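Local coordinates for protein Alpha/beta hydrolase (Paenibacillus sp. VTT E-133280, PDB 6TJ2) that probably hydrolyses methyl salicylate to salicylic acid as a secreted esterase of the alpha/beta-hydrolase fold, akin to tobacco salicylic acid binding protein 2, at residues G81-I95 / P204-L216. Sequence-based numbering, arbitrary orientation.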
loop_
_atom_site.group_PDB
_atom_site.type_symbol
_atom_site.label_atom_id
_atom_site.label_comp_id
_atom_site.label_asym_id
_atom_site.label_seq_id
_atom_site.Cartn_x
_atom_site.Cartn_y
_atom_site.Cartn_z
ATOM N N GLY A 81 -2.219 -12.859 33.463
ATOM C CA GLY A 81 -0.910 -13.364 33.055
ATOM C C GLY A 81 -0.013 -12.322 32.423
ATOM O O GLY A 81 1.058 -12.661 31.901
ATOM N N HIS A 82 -0.420 -11.057 32.485
ATOM C CA HIS A 82 0.339 -9.934 31.922
ATOM C C HIS A 82 0.501 -8.860 32.989
ATOM O O HIS A 82 -0.171 -8.880 34.031
ATOM C CB HIS A 82 -0.337 -9.388 30.663
ATOM C CG HIS A 82 -0.362 -10.378 29.552
ATOM N ND1 HIS A 82 -1.117 -11.541 29.586
ATOM C CD2 HIS A 82 0.253 -10.348 28.368
ATOM C CE1 HIS A 82 -0.908 -12.200 28.426
ATOM N NE2 HIS A 82 -0.080 -11.492 27.665
ATOM N N GLY A 83 1.450 -7.983 32.771
ATOM C CA GLY A 83 1.827 -7.005 33.805
ATOM C C GLY A 83 2.353 -7.716 35.014
ATOM O O GLY A 83 3.199 -8.624 34.893
ATOM N N ALA A 84 1.926 -7.305 36.178
ATOM C CA ALA A 84 2.410 -7.904 37.419
ATOM C C ALA A 84 1.754 -9.260 37.667
ATOM O O ALA A 84 2.193 -9.952 38.584
ATOM C CB ALA A 84 2.208 -6.921 38.550
ATOM N N ASP A 85 0.719 -9.680 36.954
ATOM C CA ASP A 85 0.029 -10.983 37.214
ATOM C C ASP A 85 0.839 -12.134 36.598
ATOM O O ASP A 85 0.869 -12.260 35.378
ATOM C CB ASP A 85 -1.397 -11.043 36.678
ATOM C CG ASP A 85 -2.143 -12.306 37.062
ATOM O OD1 ASP A 85 -2.195 -12.589 38.299
ATOM O OD2 ASP A 85 -2.636 -13.032 36.206
ATOM N N LYS A 86 1.602 -12.918 37.369
ATOM C CA LYS A 86 2.505 -13.977 36.855
ATOM C C LYS A 86 1.711 -15.255 36.690
ATOM O O LYS A 86 1.240 -15.838 37.659
ATOM C CB LYS A 86 3.705 -14.147 37.793
ATOM C CG LYS A 86 4.656 -15.281 37.423
ATOM C CD LYS A 86 5.562 -14.975 36.239
ATOM C CE LYS A 86 6.520 -16.123 35.951
ATOM N NZ LYS A 86 7.356 -15.941 34.732
ATOM N N ASN A 87 1.538 -15.660 35.439
ATOM C CA ASN A 87 0.871 -16.942 35.147
ATOM C C ASN A 87 1.290 -17.412 33.762
ATOM O O ASN A 87 0.627 -17.076 32.763
ATOM C CB ASN A 87 -0.629 -16.861 35.265
ATOM C CG ASN A 87 -1.280 -18.218 35.147
ATOM O OD1 ASN A 87 -0.588 -19.205 34.915
ATOM N ND2 ASN A 87 -2.589 -18.235 35.206
ATOM N N ASN A 88 2.378 -18.155 33.703
ATOM C CA ASN A 88 2.886 -18.699 32.427
ATOM C C ASN A 88 1.888 -19.658 31.775
ATOM O O ASN A 88 2.051 -19.909 30.584
ATOM C CB ASN A 88 4.254 -19.347 32.652
ATOM C CG ASN A 88 5.364 -18.346 32.907
ATOM O OD1 ASN A 88 5.219 -17.166 32.578
ATOM N ND2 ASN A 88 6.487 -18.850 33.356
ATOM N N ASN A 89 0.915 -20.142 32.525
ATOM C CA ASN A 89 -0.072 -21.095 32.005
ATOM C C ASN A 89 -1.433 -20.466 31.796
ATOM O O ASN A 89 -2.434 -21.175 31.592
ATOM C CB ASN A 89 -0.152 -22.332 32.913
ATOM C CG ASN A 89 1.123 -23.160 32.896
ATOM O OD1 ASN A 89 1.883 -23.176 31.950
ATOM N ND2 ASN A 89 1.258 -24.000 33.914
ATOM N N VAL A 90 -1.486 -19.137 31.745
ATOM C CA VAL A 90 -2.753 -18.418 31.503
ATOM C C VAL A 90 -3.390 -18.863 30.190
ATOM O O VAL A 90 -2.681 -19.193 29.218
ATOM C CB VAL A 90 -2.550 -16.896 31.564
ATOM C CG1 VAL A 90 -1.833 -16.401 30.323
ATOM C CG2 VAL A 90 -3.850 -16.194 31.723
ATOM N N THR A 91 -4.734 -18.909 30.194
ATOM C CA THR A 91 -5.524 -19.253 29.005
ATOM C C THR A 91 -6.220 -18.041 28.410
ATOM O O THR A 91 -6.396 -17.013 29.063
ATOM C CB THR A 91 -6.565 -20.324 29.309
ATOM O OG1 THR A 91 -7.544 -19.720 30.152
ATOM C CG2 THR A 91 -5.926 -21.528 29.977
ATOM N N HIS A 92 -6.665 -18.198 27.181
ATOM C CA HIS A 92 -7.449 -17.113 26.518
ATOM C C HIS A 92 -8.728 -16.841 27.294
ATOM O O HIS A 92 -9.134 -15.659 27.443
ATOM C CB HIS A 92 -7.764 -17.487 25.040
ATOM C CG HIS A 92 -7.925 -16.268 24.184
ATOM N ND1 HIS A 92 -9.082 -15.547 24.169
ATOM C CD2 HIS A 92 -7.062 -15.708 23.331
ATOM C CE1 HIS A 92 -8.955 -14.584 23.283
ATOM N NE2 HIS A 92 -7.698 -14.595 22.786
ATOM N N GLU A 93 -9.369 -17.860 27.842
ATOM C CA GLU A 93 -10.597 -17.667 28.634
ATOM C C GLU A 93 -10.285 -16.824 29.869
ATOM O O GLU A 93 -11.077 -15.963 30.208
ATOM C CB GLU A 93 -11.136 -19.034 29.001
ATOM C CG GLU A 93 -12.371 -18.980 29.856
ATOM C CD GLU A 93 -12.940 -20.343 30.188
ATOM O OE1 GLU A 93 -12.666 -21.312 29.442
ATOM O OE2 GLU A 93 -13.758 -20.386 31.127
ATOM N N GLN A 94 -9.175 -17.077 30.533
ATOM C CA GLN A 94 -8.829 -16.313 31.748
ATOM C C GLN A 94 -8.538 -14.857 31.365
ATOM O O GLN A 94 -8.927 -13.934 32.096
ATOM C CB GLN A 94 -7.624 -16.928 32.460
ATOM C CG GLN A 94 -7.950 -18.231 33.199
ATOM C CD GLN A 94 -6.691 -18.922 33.657
ATOM O OE1 GLN A 94 -5.688 -19.019 32.987
ATOM N NE2 GLN A 94 -6.753 -19.413 34.898
ATOM N N ILE A 95 -7.836 -14.627 30.253
ATOM C CA ILE A 95 -7.575 -13.222 29.793
ATOM C C ILE A 95 -8.914 -12.562 29.511
ATOM O O ILE A 95 -9.160 -11.406 29.984
ATOM C CB ILE A 95 -6.666 -13.280 28.554
ATOM C CG1 ILE A 95 -5.252 -13.679 28.956
ATOM C CG2 ILE A 95 -6.719 -11.935 27.830
ATOM C CD1 ILE A 95 -4.315 -13.932 27.809
ATOM N N PRO A 204 8.484 -11.512 28.092
ATOM C CA PRO A 204 8.110 -12.799 27.505
ATOM C C PRO A 204 6.610 -12.996 27.567
ATOM O O PRO A 204 5.951 -12.551 28.522
ATOM C CB PRO A 204 8.826 -13.837 28.406
ATOM C CG PRO A 204 10.008 -13.059 28.962
ATOM C CD PRO A 204 9.455 -11.668 29.217
ATOM N N GLU A 205 6.082 -13.700 26.593
ATOM C CA GLU A 205 4.641 -13.901 26.449
ATOM C C GLU A 205 4.266 -15.308 26.890
ATOM O O GLU A 205 4.746 -16.293 26.316
ATOM C CB GLU A 205 4.222 -13.696 24.992
ATOM C CG GLU A 205 2.702 -13.743 24.805
ATOM C CD GLU A 205 1.969 -12.538 25.377
ATOM O OE1 GLU A 205 2.583 -11.615 25.932
ATOM O OE2 GLU A 205 0.698 -12.537 25.314
ATOM N N PRO A 206 3.282 -15.454 27.788
ATOM C CA PRO A 206 2.715 -16.784 28.066
ATOM C C PRO A 206 2.079 -17.351 26.800
ATOM O O PRO A 206 1.300 -16.657 26.128
ATOM C CB PRO A 206 1.647 -16.528 29.116
ATOM C CG PRO A 206 1.964 -15.193 29.718
ATOM C CD PRO A 206 2.668 -14.415 28.617
ATOM N N ALA A 207 2.423 -18.581 26.413
ATOM C CA ALA A 207 2.213 -19.002 25.026
ATOM C C ALA A 207 0.820 -19.580 24.779
ATOM O O ALA A 207 0.378 -19.558 23.629
ATOM C CB ALA A 207 3.248 -20.017 24.614
ATOM N N THR A 208 0.146 -20.154 25.755
ATOM C CA THR A 208 -1.093 -20.907 25.474
ATOM C C THR A 208 -2.109 -20.087 24.686
ATOM O O THR A 208 -2.654 -20.582 23.701
ATOM C CB THR A 208 -1.675 -21.536 26.727
ATOM O OG1 THR A 208 -0.692 -22.439 27.247
ATOM C CG2 THR A 208 -3.032 -22.141 26.483
ATOM N N PRO A 209 -2.404 -18.826 25.045
ATOM C CA PRO A 209 -3.460 -18.105 24.363
ATOM C C PRO A 209 -3.159 -17.851 22.885
ATOM O O PRO A 209 -4.127 -17.566 22.157
ATOM C CB PRO A 209 -3.578 -16.791 25.152
ATOM C CG PRO A 209 -3.054 -17.147 26.516
ATOM C CD PRO A 209 -1.905 -18.107 26.224
ATOM N N LEU A 210 -1.920 -17.865 22.498
ATOM C CA LEU A 210 -1.561 -17.618 21.075
ATOM C C LEU A 210 -1.920 -18.829 20.223
ATOM O O LEU A 210 -2.134 -18.677 19.024
ATOM C CB LEU A 210 -0.078 -17.301 20.976
ATOM C CG LEU A 210 0.338 -15.874 21.332
ATOM C CD1 LEU A 210 -0.079 -15.478 22.742
ATOM C CD2 LEU A 210 1.860 -15.755 21.192
ATOM N N PHE A 211 -1.970 -20.021 20.798
ATOM C CA PHE A 211 -2.149 -21.275 20.036
ATOM C C PHE A 211 -3.537 -21.866 20.237
ATOM O O PHE A 211 -3.895 -22.824 19.499
ATOM C CB PHE A 211 -1.082 -22.286 20.426
ATOM C CG PHE A 211 0.294 -21.880 20.008
ATOM C CD1 PHE A 211 0.743 -22.210 18.736
ATOM C CD2 PHE A 211 1.123 -21.155 20.830
ATOM C CE1 PHE A 211 1.995 -21.811 18.306
ATOM C CE2 PHE A 211 2.386 -20.782 20.400
ATOM C CZ PHE A 211 2.812 -21.077 19.137
ATOM N N GLU A 212 -4.368 -21.349 21.128
ATOM C CA GLU A 212 -5.735 -21.889 21.346
ATOM C C GLU A 212 -6.638 -21.528 20.177
ATOM O O GLU A 212 -6.680 -20.366 19.687
ATOM C CB GLU A 212 -6.317 -21.361 22.653
ATOM C CG GLU A 212 -5.686 -21.905 23.892
ATOM C CD GLU A 212 -6.312 -21.316 25.126
ATOM O OE1 GLU A 212 -5.914 -20.220 25.531
ATOM O OE2 GLU A 212 -7.209 -21.991 25.699
ATOM N N LYS A 213 -7.404 -22.509 19.714
ATOM C CA LYS A 213 -8.478 -22.297 18.723
ATOM C C LYS A 213 -9.614 -21.539 19.353
ATOM O O LYS A 213 -10.011 -21.899 20.478
ATOM C CB LYS A 213 -9.012 -23.640 18.227
ATOM C CG LYS A 213 -7.956 -24.504 17.603
ATOM C CD LYS A 213 -7.031 -23.878 16.613
ATOM C CE LYS A 213 -6.511 -24.975 15.701
ATOM N NZ LYS A 213 -5.280 -24.588 14.928
ATOM N N LEU A 214 -10.098 -20.473 18.731
ATOM C CA LEU A 214 -11.154 -19.658 19.330
ATOM C C LEU A 214 -12.512 -19.927 18.719
ATOM O O LEU A 214 -12.637 -19.967 17.505
ATOM C CB LEU A 214 -10.731 -18.195 19.188
ATOM C CG LEU A 214 -9.372 -17.856 19.779
ATOM C CD1 LEU A 214 -9.031 -16.426 19.484
ATOM C CD2 LEU A 214 -9.361 -18.077 21.289
ATOM N N ASP A 215 -13.508 -20.039 19.577
ATOM C CA ASP A 215 -14.920 -20.098 19.156
ATOM C C ASP A 215 -15.426 -18.662 19.009
ATOM O O ASP A 215 -15.610 -17.948 20.023
ATOM C CB ASP A 215 -15.760 -20.874 20.163
ATOM C CG ASP A 215 -17.200 -21.047 19.728
ATOM O OD1 ASP A 215 -17.718 -20.242 18.858
ATOM O OD2 ASP A 215 -17.818 -22.034 20.260
ATOM N N LEU A 216 -15.611 -18.241 17.759
ATOM C CA LEU A 216 -15.928 -16.838 17.418
ATOM C C LEU A 216 -17.205 -16.711 16.590
ATOM O O LEU A 216 -17.444 -15.681 16.012
ATOM C CB LEU A 216 -14.730 -16.226 16.691
ATOM C CG LEU A 216 -13.425 -16.189 17.437
ATOM C CD1 LEU A 216 -12.315 -15.736 16.526
ATOM C CD2 LEU A 216 -13.549 -15.249 18.632
HETATM O O HOH W 1 0.049 -19.473 28.660
HETATM O O HOH W 2 -1.900 -23.200 29.688
HETATM O O HOH W 3 -9.092 -20.667 26.910
#
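His82 and Glu205 make the polar end of a buried contact in this alpha/beta-hydrolase, where the loop entering helix 92-105 meets the later part of the insertion between strands 134-139 and 226-231 of the central parallel sheet. The imidazole points NE2 at Glu205 OE2, 2.7 Å away and almost in the ring plane, while the carboxylate is tilted 58° to the ring and is met from above its own plane. With CG anti to the backbone N (chi1 -174°) and a bend at chi2, Glu205 turns its acid group back to the histidine; Trp54 N holds OE1, and Ala80 O takes His82 ND1, which limits ring rotation. A glutamine here would probably set its amide NH2 against one of the two donors, His82 NE2 or Trp54 N, and leave that donor without its acceptor.

Beside this pair, Pro206 meets Val90 obliquely, its CB 3.7 Å from Val90 CG1. Pro209 packs against the chain just before helix 92-105: its CD lies 3.3 Å from Val90 O, and its CG meets Ile95 CD1, the two side chains crossing nearly at right angles. A water that accepts from Thr208 N lies 2.8 Å from Val90 O.

At the helix start, Thr91 and Gln94 form a capping box, and Glu212 reaches in from the other segment with its chain extended beyond CG. Its OE1 accepts from His92 N through the syn lone pair (2.7 Å and nearly straight), while OE2 reaches Glu93 N through a water; the carboxylate therefore probably complements the positive end of the helix dipole. The His92 ring, whose NE2 bonds to Ser121 OG, carries Leu214 on one face: CD2 sits 3.8 Å from the ring centroid, only 11° off the normal, a CH-pi contact.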